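Local coordinates for Alr3699 protein (Nostoc sp., PDB 4XSO) that has the two-domain GT-B fold of a glycosyltransferase, with a family 4 N-terminal half and a group 1 C-terminal half, its individual role not being established, at residues 218-226 with 285-293. Numbering follows the deposited sequence.
Sequences WKGQHILID and LVAHTSTAP
Thr289 OG1 donates a 2.7 Å hydrogen bond to Gly220 O from above its carbonyl plane, and Ile223 N of the first helical turn donates to it from the opposite face. The threonine hydroxyl sits between its own backbone N and carbonyl carbon (chi1 64°), which turns it toward Gly220 O at the helix start; Thr289 OG1 is also hydrogen-bonded to His211 NE2. Gly220, the N-cap, lies close against the strand's extension, its CA 3.3 Å from Thr289 O in a nearly straight CA-H...O contact. Trp218 O takes two bonds from Thr291, both from one face of its plane: a straight one from N at 2.8 Å and a longer one from OG1 at 3.3 Å. The Thr291 and Ile223 side chains cross obliquely, CG2 of Thr291 lying 4.1 Å from CG1 of Ile223. A water knits the backbones together, donating to Lys219 O and Ser290 OG and accepting from Thr289 N. The aliphatic part of Lys219 passes alongside Ser290, CD lying 3.6 Å from OG; that hydroxyl is also hydrogen-bonded to Glu294 OE2. Farther along, Leu224 CD1 meets Ala287 CB at 4.4 Å, and both side chains rest on Val209. Helix 221-228 thus starts over the loop after strand 285-287, which pairs with strands 207-212 and 310-313 in the parallel sheet of this Rossmann-like domain; helix 248-260 packs beside Gln221 and Ile225, and helix 336-348 touches Thr289.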
# COMPACT_ATOMS: atom_id res chain seq x y z
N TRP A 218 -11.74 15.73 -28.41
CA TRP A 218 -10.28 15.58 -28.41
C TRP A 218 -9.84 14.91 -29.74
O TRP A 218 -8.73 15.19 -30.21
CB TRP A 218 -9.78 14.71 -27.23
CG TRP A 218 -9.81 15.31 -25.85
CD1 TRP A 218 -10.43 16.47 -25.45
CD2 TRP A 218 -9.22 14.73 -24.65
NE1 TRP A 218 -10.24 16.66 -24.09
CE2 TRP A 218 -9.50 15.61 -23.58
CE3 TRP A 218 -8.47 13.56 -24.39
CZ2 TRP A 218 -9.05 15.35 -22.26
CZ3 TRP A 218 -8.03 13.30 -23.08
CH2 TRP A 218 -8.33 14.19 -22.04
N LYS A 219 -10.68 14.03 -30.30
CA LYS A 219 -10.34 13.34 -31.54
C LYS A 219 -10.52 14.16 -32.82
O LYS A 219 -10.07 13.73 -33.90
CB LYS A 219 -11.05 12.00 -31.65
CG LYS A 219 -10.66 11.04 -30.49
CD LYS A 219 -9.20 10.63 -30.62
CE LYS A 219 -8.72 9.66 -29.56
NZ LYS A 219 -8.85 8.27 -30.07
N GLY A 220 -11.19 15.30 -32.73
CA GLY A 220 -11.16 16.31 -33.79
C GLY A 220 -11.90 16.05 -35.10
O GLY A 220 -11.54 16.57 -36.16
N GLN A 221 -12.98 15.32 -35.05
CA GLN A 221 -13.78 15.13 -36.27
C GLN A 221 -14.29 16.46 -36.83
O GLN A 221 -14.40 16.59 -38.03
CB GLN A 221 -14.99 14.23 -35.99
CG GLN A 221 -14.66 12.75 -35.90
CD GLN A 221 -14.30 12.30 -34.50
OE1 GLN A 221 -14.25 13.11 -33.57
NE2 GLN A 221 -14.03 11.00 -34.34
N HIS A 222 -14.54 17.45 -35.96
CA HIS A 222 -15.03 18.77 -36.42
C HIS A 222 -14.00 19.53 -37.26
O HIS A 222 -14.35 20.33 -38.12
CB HIS A 222 -15.52 19.62 -35.21
CG HIS A 222 -14.42 20.01 -34.26
ND1 HIS A 222 -13.88 19.13 -33.33
CD2 HIS A 222 -13.72 21.16 -34.13
CE1 HIS A 222 -12.91 19.73 -32.67
NE2 HIS A 222 -12.77 20.95 -33.16
N ILE A 223 -12.72 19.24 -37.04
CA ILE A 223 -11.64 19.83 -37.84
C ILE A 223 -11.66 19.26 -39.28
O ILE A 223 -11.55 20.02 -40.22
CB ILE A 223 -10.24 19.56 -37.16
CG1 ILE A 223 -10.24 19.99 -35.69
CG2 ILE A 223 -9.10 20.22 -37.94
CD1 ILE A 223 -10.31 21.50 -35.55
N LEU A 224 -11.80 17.92 -39.45
CA LEU A 224 -11.96 17.33 -40.77
C LEU A 224 -13.18 17.94 -41.48
O LEU A 224 -13.12 18.23 -42.67
CB LEU A 224 -12.03 15.78 -40.69
CG LEU A 224 -12.33 15.05 -42.02
CD1 LEU A 224 -11.22 15.33 -43.01
CD2 LEU A 224 -12.43 13.54 -41.77
N ILE A 225 -14.29 18.06 -40.77
CA ILE A 225 -15.53 18.63 -41.32
C ILE A 225 -15.29 20.10 -41.79
O ILE A 225 -15.58 20.38 -42.94
CB ILE A 225 -16.70 18.45 -40.33
CG1 ILE A 225 -16.98 16.95 -40.16
CG2 ILE A 225 -17.94 19.17 -40.85
CD1 ILE A 225 -17.69 16.61 -38.88
N ASP A 226 -14.65 20.96 -40.97
CA ASP A 226 -14.32 22.32 -41.44
C ASP A 226 -13.41 22.28 -42.67
O ASP A 226 -13.65 22.97 -43.66
CB ASP A 226 -13.62 23.12 -40.37
CG ASP A 226 -14.54 23.63 -39.29
OD1 ASP A 226 -15.73 23.73 -39.56
OD2 ASP A 226 -14.06 23.91 -38.15
N LEU A 285 -7.36 8.77 -48.45
CA LEU A 285 -6.50 9.42 -47.45
C LEU A 285 -7.09 9.12 -46.09
O LEU A 285 -8.30 9.05 -45.95
CB LEU A 285 -6.46 10.92 -47.68
CG LEU A 285 -5.89 11.84 -46.62
CD1 LEU A 285 -4.38 11.55 -46.54
CD2 LEU A 285 -6.12 13.35 -46.95
N VAL A 286 -6.23 8.85 -45.11
CA VAL A 286 -6.65 8.62 -43.75
C VAL A 286 -6.25 9.87 -42.99
O VAL A 286 -5.10 10.28 -43.08
CB VAL A 286 -6.01 7.37 -43.17
CG1 VAL A 286 -6.38 7.23 -41.71
CG2 VAL A 286 -6.52 6.17 -43.96
N ALA A 287 -7.20 10.48 -42.28
CA ALA A 287 -6.91 11.60 -41.43
C ALA A 287 -6.99 11.35 -39.97
O ALA A 287 -8.04 11.00 -39.43
CB ALA A 287 -7.86 12.79 -41.77
N HIS A 288 -5.92 11.72 -39.30
CA HIS A 288 -5.85 11.78 -37.85
C HIS A 288 -5.85 13.27 -37.53
O HIS A 288 -5.01 14.00 -38.05
CB HIS A 288 -4.55 11.12 -37.40
CG HIS A 288 -4.25 11.31 -35.96
ND1 HIS A 288 -3.51 12.38 -35.49
CD2 HIS A 288 -4.59 10.58 -34.87
CE1 HIS A 288 -3.44 12.32 -34.17
NE2 HIS A 288 -4.10 11.24 -33.77
N THR A 289 -6.81 13.74 -36.73
CA THR A 289 -6.94 15.20 -36.51
C THR A 289 -7.20 15.50 -35.04
O THR A 289 -7.96 16.41 -34.74
CB THR A 289 -8.10 15.76 -37.31
OG1 THR A 289 -9.33 15.18 -36.83
CG2 THR A 289 -7.91 15.42 -38.78
N SER A 290 -6.62 14.70 -34.14
CA SER A 290 -6.73 14.92 -32.69
C SER A 290 -6.16 16.30 -32.26
O SER A 290 -5.12 16.76 -32.75
CB SER A 290 -6.01 13.82 -31.94
OG SER A 290 -6.65 12.58 -32.18
N THR A 291 -6.84 16.92 -31.32
CA THR A 291 -6.54 18.31 -30.92
C THR A 291 -5.80 18.33 -29.63
O THR A 291 -5.57 19.37 -29.10
CB THR A 291 -7.82 19.14 -30.77
OG1 THR A 291 -8.73 18.46 -29.89
CG2 THR A 291 -8.47 19.31 -32.11
N ALA A 292 -5.48 17.16 -29.10
CA ALA A 292 -4.66 17.08 -27.95
C ALA A 292 -3.58 16.02 -28.25
O ALA A 292 -3.88 15.04 -28.94
CB ALA A 292 -5.51 16.68 -26.74
N PRO A 293 -2.35 16.24 -27.74
CA PRO A 293 -1.24 15.40 -28.09
C PRO A 293 -1.51 14.00 -27.60
O PRO A 293 -1.92 13.81 -26.49
CB PRO A 293 -0.08 15.98 -27.28
CG PRO A 293 -0.46 17.40 -26.97
CD PRO A 293 -1.94 17.32 -26.80
O HOH W 1 -8.07 12.21 -34.43